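Local coordinates for protein peptidase M42 (Thaumarchaeota archaeon SCGC AB-539-E09, PDB 5DS0) that is probably a cobalt-binding metalloaminopeptidase of the M42 family that trims residues from the amino ends of peptides as a dodecameric TET particle, at residues C[61-66]-C[189-194]; C[232-237]-C[341-346]; C[280-285]-C[347-352]. All coordinates share one frame; numbering follows the deposited sequence.

Contact 1. Residues C[61-66]-C[189-194]; sequences ILMAGH and MEAIRR. With CO (cobalt (II) ion), chain T.
The helix that offers A191 and I192 to M63 of strand 61-66 also carries a flat group, the guanidinium of R193, with CG of R194 lying 4.0 Å above one of its faces, displaced toward the rim. The edge of the guanidinium takes the carboxylate of E190, gripped side-on by two nearly straight bonds: R193 NH2 reaches E190 OE1 at 2.8 Å and R193 NE reaches E190 OE2 at 3.1 Å. Both oxygens are met on their syn sides, but tilted 30° or more out of the carboxylate plane. Y33 OH and S6 OG are also hydrogen-bonded to this buried carboxylate, and R193 NH1 has a salt bridge to D197, which together would fix the rotation of both groups.

The contact itself is apolar and slight. M63, a selenomethionine, runs out from the strand and bends at its last torsion (chi3 -76°), which brings only its methyl to the helix. There CE lies 4.1 Å from I192 CG1 and 4.3 Å from A191 CB, and the M63 and I192 side chains pass with opposite headings. I347 of helix 333-349 and V206 of the adjoining strand also touch M63.

At the far end of the strand, H66 NE2 binds cobalt at 2.1 Å, while its ND1 is hydrogen-bonded to D68 O. D180 and E237 bind the same ion, and E214 also belongs to the site. A helix packed on a central sheet whose strand ends carry metal ligands is characteristic of the catalytic domain of M42 and related zinc exopeptidases.

Contact 2. Residues C[232-237]-C[341-346]; sequences VALVLE and RLVIEL. With CO (cobalt (II) ion), chain T.
L234 and L236, two residues apart on strand 232-237 and hence on the same side of it, meet V343 and L346, one turn apart on helix 341-346. All four are buried, and every contact between the segments is apolar. L234 CD1 lies 4.0 Å from L346 CD1, methyl to methyl, and more loosely 4.5 Å from V343 CG1. L236 uses its other branch: CD2 approaches V343 CG1 at 4.0 Å, so that this one methyl of the valine touches both leucines. The strand leucines meet their helix partners at an angle. With CG1 of V343 anti to the carbonyl carbon (chi1 -77°), that methyl is the one presented to the strand.

The axes of segments 232-237 and 341-346 run almost exactly antiparallel (177°) and approach to 11.3 Å. This is the layer packing of an alpha/beta fold, in which helix 333-349 lies along the central mixed sheet. The neighbouring strand 314-322 adds V315 and I317 to the same apolar layer, and helix 179-197 adds V187, L188 and A191 around V343 and L236.

Metal binding is confined to the last residue of the strand segment. E237 holds cobalt with both carboxylate oxygens, OE2 at 2.2 Å and OE1 at 2.5 Å from the ion, a bidentate grip. A bend at chi2 (-66°) turns the carboxylate to the ion, and H66 and D180 bind the same metal.

Within the helix, the bond from L346 N to L342 O belongs to the i to i-4 ladder that keeps V343 and L346 on one face.

Contact 3. Residues C[280-285]-C[347-352]; sequences INVAKQ and IKRLDL
V282, within helix 280-285, and R349, near the C-terminal end of helix 333-349, have the nearest CA atoms across the two segments, 8.6 Å apart; just beyond, L350 is the centre of an inverse gamma turn.

R349 reaches out with a chain extended from CG to NE, and its aliphatic part does the packing. CD of R349 lies 3.9 Å from CG2 of V282, the two side chains pointing past one another. Farther out, Q285, with CG anti to the backbone N (chi1 -175°) and extended beyond it, crosses the arginine at a slant. Q285 OE1 comes to 3.6 Å from R349 NE, a polar approach without a hydrogen bond, and the amide and guanidinium planes stand 61° apart. The charge of R349 is answered instead by E345, one turn back on its own helix, through a salt bridge to NH1.

V282 is buried, whereas Q285 lies at the exposed margin. F278 of helix 273-285 touches both R349 and L350, and D351 is the N-cap of the closing helix 352-356. The contact thus joins helix 273-285 to the C-terminal end of helix 333-349, which rests on M195 of helix 179-197.

How the contacts relate
Contacts 1 and 2 lie side by side, centres about 8 Å apart, because strands 60-66 and 232-240 are parallel neighbours in the central mixed sheet, with probable hydrogen bonds from L234 N to L62 O and from L236 N to A64 O. Both strands deliver a ligand to the same cobalt ion. Contact 3 is farther out, its centre about 9 Å from that of contact 2 and about 16 Å from that of contact 1. Because contacts 2 and 3 share helix 333-349, that helix bridges strand 232-240 and the outlying helix 273-285. Along the chain contact 1 closes first, while the segments of contacts 2 and 3 alternate.

Contact 1. Residues C[61-66]-C[189-194]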
loop_
_atom_site.group_PDB
_atom_site.type_symbol
_atom_site.label_atom_id
_atom_site.label_comp_id
_atom_site.label_asym_id
_atom_site.label_seq_id
_atom_site.Cartn_x
_atom_site.Cartn_y
_atom_site.Cartn_z
ATOM N N ILE C 61 -40.240 20.140 37.202
ATOM C CA ILE C 61 -39.915 19.071 36.261
ATOM C C ILE C 61 -39.720 19.676 34.877
ATOM O O ILE C 61 -40.624 20.308 34.345
ATOM C CB ILE C 61 -41.048 18.027 36.094
ATOM C CG1 ILE C 61 -41.726 17.669 37.414
ATOM C CG2 ILE C 61 -40.509 16.775 35.443
ATOM C CD1 ILE C 61 -40.809 17.117 38.463
ATOM N N LEU C 62 -38.557 19.460 34.287
ATOM C CA LEU C 62 -38.314 19.897 32.922
ATOM C C LEU C 62 -38.387 18.700 31.985
ATOM O O LEU C 62 -37.612 17.753 32.143
ATOM C CB LEU C 62 -36.947 20.572 32.811
ATOM C CG LEU C 62 -36.480 20.961 31.408
ATOM C CD1 LEU C 62 -37.525 21.764 30.661
ATOM C CD2 LEU C 62 -35.188 21.750 31.482
HETATM N N MSE C 63 -39.316 18.741 31.035
HETATM C CA MSE C 63 -39.326 17.796 29.937
HETATM C C MSE C 63 -38.888 18.512 28.706
HETATM O O MSE C 63 -39.385 19.591 28.411
HETATM C CB MSE C 63 -40.706 17.280 29.648
HETATM C CG MSE C 63 -41.227 16.376 30.747
HETATM SE SE MSE C 63 -42.746 15.371 29.985
HETATM C CE MSE C 63 -44.113 16.790 29.997
ATOM N N ALA C 64 -37.971 17.926 27.952
ATOM C CA ALA C 64 -37.430 18.599 26.785
ATOM C C ALA C 64 -37.364 17.682 25.587
ATOM O O ALA C 64 -36.945 16.533 25.709
ATOM C CB ALA C 64 -36.046 19.133 27.091
ATOM N N GLY C 65 -37.791 18.196 24.436
ATOM C CA GLY C 65 -37.596 17.523 23.147
ATOM C C GLY C 65 -37.261 18.556 22.095
ATOM O O GLY C 65 -37.970 19.541 21.961
ATOM N N HIS C 66 -36.169 18.368 21.368
ATOM C CA HIS C 66 -35.722 19.409 20.447
ATOM C C HIS C 66 -36.509 19.377 19.146
ATOM O O HIS C 66 -36.762 18.310 18.595
ATOM C CB HIS C 66 -34.198 19.358 20.204
ATOM C CG HIS C 66 -33.717 18.151 19.458
ATOM N ND1 HIS C 66 -33.639 18.107 18.084
ATOM C CD2 HIS C 66 -33.232 16.966 19.899
ATOM C CE1 HIS C 66 -33.150 16.938 17.707
ATOM N NE2 HIS C 66 -32.901 16.224 18.789
HETATM N N MSE C 189 -45.889 17.402 24.704
HETATM C CA MSE C 189 -47.102 18.178 24.447
HETATM C C MSE C 189 -48.352 17.371 24.696
HETATM O O MSE C 189 -49.309 17.877 25.269
HETATM C CB MSE C 189 -47.101 18.676 23.010
HETATM C CG MSE C 189 -46.178 19.875 22.900
HETATM SE SE MSE C 189 -46.370 20.685 21.123
HETATM C CE MSE C 189 -45.447 19.342 20.017
ATOM N N GLU C 190 -48.367 16.121 24.254
ATOM C CA GLU C 190 -49.527 15.266 24.458
ATOM C C GLU C 190 -49.698 14.916 25.917
ATOM O O GLU C 190 -50.819 14.755 26.389
ATOM C CB GLU C 190 -49.421 13.985 23.630
ATOM C CG GLU C 190 -49.714 14.199 22.151
ATOM C CD GLU C 190 -51.144 14.626 21.902
ATOM O OE1 GLU C 190 -52.030 13.746 21.928
ATOM O OE2 GLU C 190 -51.384 15.841 21.733
ATOM N N ALA C 191 -48.589 14.776 26.632
ATOM C CA ALA C 191 -48.647 14.492 28.053
ATOM C C ALA C 191 -49.328 15.644 28.776
ATOM O O ALA C 191 -50.256 15.434 29.543
ATOM C CB ALA C 191 -47.254 14.270 28.610
ATOM N N ILE C 192 -48.868 16.858 28.529
ATOM C CA ILE C 192 -49.450 18.027 29.162
ATOM C C ILE C 192 -50.916 18.173 28.779
ATOM O O ILE C 192 -51.751 18.475 29.631
ATOM C CB ILE C 192 -48.657 19.300 28.812
ATOM C CG1 ILE C 192 -47.326 19.290 29.566
ATOM C CG2 ILE C 192 -49.428 20.551 29.190
ATOM C CD1 ILE C 192 -46.288 20.228 28.994
ATOM N N ARG C 193 -51.237 17.951 27.510
ATOM C CA ARG C 193 -52.620 18.073 27.065
ATOM C C ARG C 193 -53.506 17.123 27.819
ATOM O O ARG C 193 -54.536 17.522 28.349
ATOM C CB ARG C 193 -52.755 17.794 25.573
ATOM C CG ARG C 193 -54.193 17.893 25.081
ATOM C CD ARG C 193 -54.328 17.613 23.598
ATOM N NE ARG C 193 -54.087 16.216 23.245
ATOM C CZ ARG C 193 -54.932 15.202 23.422
ATOM N NH1 ARG C 193 -56.122 15.385 23.974
ATOM N NH2 ARG C 193 -54.546 13.979 23.058
ATOM N N ARG C 194 -53.099 15.866 27.873
ATOM C CA ARG C 194 -53.895 14.835 28.520
ATOM C C ARG C 194 -54.087 15.043 30.006
ATOM O O ARG C 194 -55.134 14.715 30.555
ATOM C CB ARG C 194 -53.301 13.453 28.270
ATOM C CG ARG C 194 -53.945 12.872 26.997
ATOM C CD ARG C 194 -53.047 12.010 26.031
ATOM N NE ARG C 194 -52.804 10.695 26.607
ATOM C CZ ARG C 194 -52.392 9.594 25.970
ATOM N NH1 ARG C 194 -52.234 8.534 26.720
ATOM N NH2 ARG C 194 -52.131 9.496 24.646
HETATM CO CO CO T . -31.905 14.387 18.801
#

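Contact 2. Residues C[232-237]-C[341-346]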
loop_
_atom_site.group_PDB
_atom_site.type_symbol
_atom_site.label_atom_id
_atom_site.label_comp_id
_atom_site.label_asym_id
_atom_site.label_seq_id
_atom_site.Cartn_x
_atom_site.Cartn_y
_atom_site.Cartn_z
ATOM N N VAL C 232 -35.584 18.371 38.513
ATOM C CA VAL C 232 -35.414 17.077 37.876
ATOM C C VAL C 232 -35.769 17.223 36.397
ATOM O O VAL C 232 -36.641 18.018 36.043
ATOM C CB VAL C 232 -36.300 16.001 38.547
ATOM C CG1 VAL C 232 -37.740 16.444 38.595
ATOM C CG2 VAL C 232 -36.204 14.664 37.832
ATOM N N ALA C 233 -35.123 16.437 35.538
ATOM C CA ALA C 233 -35.350 16.551 34.104
ATOM C C ALA C 233 -35.617 15.218 33.416
ATOM O O ALA C 233 -34.911 14.242 33.642
ATOM C CB ALA C 233 -34.163 17.238 33.463
ATOM N N LEU C 234 -36.621 15.207 32.543
ATOM C CA LEU C 234 -36.905 14.065 31.684
ATOM C C LEU C 234 -36.695 14.500 30.250
ATOM O O LEU C 234 -37.481 15.258 29.713
ATOM C CB LEU C 234 -38.337 13.606 31.840
ATOM C CG LEU C 234 -38.822 13.293 33.246
ATOM C CD1 LEU C 234 -40.290 12.888 33.191
ATOM C CD2 LEU C 234 -37.982 12.201 33.890
ATOM N N VAL C 235 -35.613 14.054 29.634
ATOM C CA VAL C 235 -35.351 14.407 28.261
ATOM C C VAL C 235 -35.890 13.323 27.360
ATOM O O VAL C 235 -35.646 12.140 27.581
ATOM C CB VAL C 235 -33.860 14.601 28.027
ATOM C CG1 VAL C 235 -33.572 14.756 26.550
ATOM C CG2 VAL C 235 -33.390 15.820 28.786
ATOM N N LEU C 236 -36.640 13.737 26.348
ATOM C CA LEU C 236 -37.241 12.811 25.393
ATOM C C LEU C 236 -36.500 12.900 24.093
ATOM O O LEU C 236 -36.314 13.983 23.562
ATOM C CB LEU C 236 -38.691 13.167 25.173
ATOM C CG LEU C 236 -39.466 13.034 26.474
ATOM C CD1 LEU C 236 -40.700 13.920 26.542
ATOM C CD2 LEU C 236 -39.845 11.593 26.667
ATOM N N GLU C 237 -36.039 11.765 23.605
ATOM C CA GLU C 237 -35.220 11.708 22.407
ATOM C C GLU C 237 -35.623 10.476 21.609
ATOM O O GLU C 237 -36.517 9.730 22.008
ATOM C CB GLU C 237 -33.733 11.621 22.762
ATOM C CG GLU C 237 -32.919 12.898 22.581
ATOM C CD GLU C 237 -32.743 13.412 21.141
ATOM O OE1 GLU C 237 -33.208 12.802 20.169
ATOM O OE2 GLU C 237 -32.078 14.455 20.999
ATOM N N ARG C 341 -47.786 7.559 28.082
ATOM C CA ARG C 341 -48.283 6.949 29.314
ATOM C C ARG C 341 -47.223 7.004 30.410
ATOM O O ARG C 341 -47.504 7.398 31.538
ATOM C CB ARG C 341 -48.685 5.503 29.087
ATOM C CG ARG C 341 -49.991 5.320 28.354
ATOM C CD ARG C 341 -50.328 3.844 28.226
ATOM N NE ARG C 341 -51.142 3.557 27.033
ATOM C CZ ARG C 341 -52.472 3.350 27.019
ATOM N NH1 ARG C 341 -53.086 3.066 25.865
ATOM N NH2 ARG C 341 -53.208 3.477 28.129
ATOM N N LEU C 342 -46.006 6.615 30.068
ATOM C CA LEU C 342 -44.939 6.540 31.046
ATOM C C LEU C 342 -44.624 7.899 31.679
ATOM O O LEU C 342 -44.483 7.984 32.900
ATOM C CB LEU C 342 -43.672 5.970 30.407
ATOM C CG LEU C 342 -42.447 5.890 31.317
ATOM C CD1 LEU C 342 -42.720 5.017 32.530
ATOM C CD2 LEU C 342 -41.246 5.372 30.541
ATOM N N VAL C 343 -44.510 8.938 30.852
ATOM C CA VAL C 343 -44.146 10.271 31.354
ATOM C C VAL C 343 -45.226 10.781 32.315
ATOM O O VAL C 343 -44.904 11.364 33.345
ATOM C CB VAL C 343 -43.822 11.363 30.259
ATOM C CG1 VAL C 343 -42.433 11.171 29.664
ATOM C CG2 VAL C 343 -44.839 11.410 29.140
ATOM N N ILE C 344 -46.491 10.509 32.011
ATOM C CA ILE C 344 -47.578 10.887 32.895
ATOM C C ILE C 344 -47.443 10.208 34.259
ATOM O O ILE C 344 -47.506 10.872 35.292
ATOM C CB ILE C 344 -48.939 10.583 32.248
ATOM C CG1 ILE C 344 -49.203 11.587 31.114
ATOM C CG2 ILE C 344 -50.064 10.649 33.269
ATOM C CD1 ILE C 344 -50.375 11.251 30.216
ATOM N N GLU C 345 -47.235 8.893 34.262
ATOM C CA GLU C 345 -47.073 8.163 35.516
ATOM C C GLU C 345 -45.919 8.714 36.334
ATOM O O GLU C 345 -45.988 8.766 37.554
ATOM C CB GLU C 345 -46.840 6.674 35.263
ATOM C CG GLU C 345 -47.985 5.936 34.592
ATOM C CD GLU C 345 -49.330 6.239 35.214
ATOM O OE1 GLU C 345 -49.536 5.929 36.410
ATOM O OE2 GLU C 345 -50.196 6.755 34.490
ATOM N N LEU C 346 -44.838 9.089 35.670
ATOM C CA LEU C 346 -43.677 9.632 36.369
ATOM C C LEU C 346 -44.039 10.947 37.021
ATOM O O LEU C 346 -43.805 11.140 38.211
ATOM C CB LEU C 346 -42.515 9.855 35.411
ATOM C CG LEU C 346 -41.921 8.597 34.790
ATOM C CD1 LEU C 346 -40.931 8.992 33.717
ATOM C CD2 LEU C 346 -41.242 7.732 35.832
HETATM CO CO CO T . -31.905 14.387 18.801
#

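Contact 3. Residues C[280-285]-C[347-352]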
loop_
_atom_site.group_PDB
_atom_site.type_symbol
_atom_site.label_atom_id
_atom_site.label_comp_id
_atom_site.label_asym_id
_atom_site.label_seq_id
_atom_site.Cartn_x
_atom_site.Cartn_y
_atom_site.Cartn_z
ATOM N N ILE C 280 -37.555 2.843 36.078
ATOM C CA ILE C 280 -37.687 1.419 35.833
ATOM C C ILE C 280 -38.851 0.834 36.630
ATOM O O ILE C 280 -39.622 0.026 36.092
ATOM C CB ILE C 280 -36.378 0.656 36.149
ATOM C CG1 ILE C 280 -35.332 0.962 35.073
ATOM C CG2 ILE C 280 -36.606 -0.845 36.188
ATOM C CD1 ILE C 280 -33.916 0.603 35.462
ATOM N N ASN C 281 -38.988 1.254 37.889
ATOM C CA ASN C 281 -40.044 0.733 38.765
ATOM C C ASN C 281 -41.412 1.274 38.411
ATOM O O ASN C 281 -42.384 0.524 38.375
ATOM C CB ASN C 281 -39.747 1.027 40.227
ATOM C CG ASN C 281 -38.500 0.312 40.715
ATOM O OD1 ASN C 281 -38.049 -0.685 40.135
ATOM N ND2 ASN C 281 -37.907 0.838 41.779
ATOM N N VAL C 282 -41.492 2.568 38.131
ATOM C CA VAL C 282 -42.753 3.143 37.722
ATOM C C VAL C 282 -43.283 2.423 36.483
ATOM O O VAL C 282 -44.476 2.120 36.396
ATOM C CB VAL C 282 -42.623 4.648 37.458
ATOM C CG1 VAL C 282 -43.865 5.196 36.756
ATOM C CG2 VAL C 282 -42.399 5.386 38.774
ATOM N N ALA C 283 -42.390 2.137 35.539
ATOM C CA ALA C 283 -42.769 1.462 34.306
ATOM C C ALA C 283 -43.238 0.037 34.566
ATOM O O ALA C 283 -44.235 -0.398 34.004
ATOM C CB ALA C 283 -41.612 1.465 33.323
ATOM N N LYS C 284 -42.518 -0.678 35.420
ATOM C CA LYS C 284 -42.872 -2.056 35.765
ATOM C C LYS C 284 -44.230 -2.125 36.443
ATOM O O LYS C 284 -45.043 -2.987 36.133
ATOM C CB LYS C 284 -41.831 -2.664 36.702
ATOM C CG LYS C 284 -41.976 -4.157 36.843
ATOM C CD LYS C 284 -41.103 -4.713 37.944
ATOM C CE LYS C 284 -41.176 -6.234 37.927
ATOM N NZ LYS C 284 -40.549 -6.827 39.141
ATOM N N GLN C 285 -44.442 -1.214 37.384
ATOM C CA GLN C 285 -45.674 -1.114 38.135
ATOM C C GLN C 285 -46.854 -0.745 37.242
ATOM O O GLN C 285 -47.946 -1.281 37.409
ATOM C CB GLN C 285 -45.496 -0.084 39.241
ATOM C CG GLN C 285 -46.665 0.054 40.208
ATOM C CD GLN C 285 -46.480 1.223 41.171
ATOM O OE1 GLN C 285 -45.837 2.238 40.837
ATOM N NE2 GLN C 285 -47.072 1.105 42.358
ATOM N N ILE C 347 -44.632 11.836 36.243
ATOM C CA ILE C 347 -45.005 13.148 36.740
ATOM C C ILE C 347 -45.974 13.064 37.924
ATOM O O ILE C 347 -45.860 13.833 38.872
ATOM C CB ILE C 347 -45.598 13.999 35.595
ATOM C CG1 ILE C 347 -44.493 14.369 34.615
ATOM C CG2 ILE C 347 -46.256 15.270 36.114
ATOM C CD1 ILE C 347 -45.010 14.789 33.268
ATOM N N LYS C 348 -46.938 12.151 37.854
ATOM C CA LYS C 348 -47.850 11.918 38.966
ATOM C C LYS C 348 -47.117 11.679 40.277
ATOM O O LYS C 348 -47.540 12.180 41.314
ATOM C CB LYS C 348 -48.767 10.732 38.677
ATOM C CG LYS C 348 -49.986 11.096 37.837
ATOM C CD LYS C 348 -50.796 9.904 37.325
ATOM C CE LYS C 348 -51.538 9.206 38.436
ATOM N NZ LYS C 348 -51.895 7.826 38.012
ATOM N N ARG C 349 -45.999 10.952 40.223
ATOM C CA ARG C 349 -45.293 10.504 41.424
ATOM C C ARG C 349 -44.064 11.324 41.826
ATOM O O ARG C 349 -43.431 11.046 42.848
ATOM C CB ARG C 349 -44.873 9.052 41.250
ATOM C CG ARG C 349 -46.026 8.068 41.234
ATOM C CD ARG C 349 -45.558 6.704 40.732
ATOM N NE ARG C 349 -46.641 5.729 40.650
ATOM C CZ ARG C 349 -47.616 5.740 39.740
ATOM N NH1 ARG C 349 -47.681 6.686 38.799
ATOM N NH2 ARG C 349 -48.552 4.800 39.779
ATOM N N LEU C 350 -43.715 12.332 41.038
ATOM C CA LEU C 350 -42.512 13.131 41.328
ATOM C C LEU C 350 -42.822 14.293 42.273
ATOM O O LEU C 350 -42.865 15.447 41.855
ATOM C CB LEU C 350 -41.863 13.645 40.032
ATOM C CG LEU C 350 -41.075 12.626 39.202
ATOM C CD1 LEU C 350 -40.758 13.197 37.833
ATOM C CD2 LEU C 350 -39.784 12.206 39.892
ATOM N N ASP C 351 -43.064 13.968 43.543
ATOM C CA ASP C 351 -43.295 14.993 44.569
ATOM C C ASP C 351 -41.957 15.484 45.117
ATOM O O ASP C 351 -40.916 14.922 44.797
ATOM C CB ASP C 351 -44.218 14.474 45.690
ATOM C CG ASP C 351 -43.718 13.188 46.334
ATOM O OD1 ASP C 351 -42.545 12.824 46.126
ATOM O OD2 ASP C 351 -44.499 12.538 47.053
ATOM N N LEU C 352 -41.993 16.524 45.945
ATOM C CA LEU C 352 -40.771 17.115 46.487
ATOM C C LEU C 352 -39.907 16.105 47.242
ATOM O O LEU C 352 -38.688 16.111 47.123
ATOM C CB LEU C 352 -41.104 18.300 47.401
ATOM C CG LEU C 352 -39.909 19.168 47.841
ATOM C CD1 LEU C 352 -39.312 19.974 46.686
ATOM C CD2 LEU C 352 -40.300 20.099 48.985
#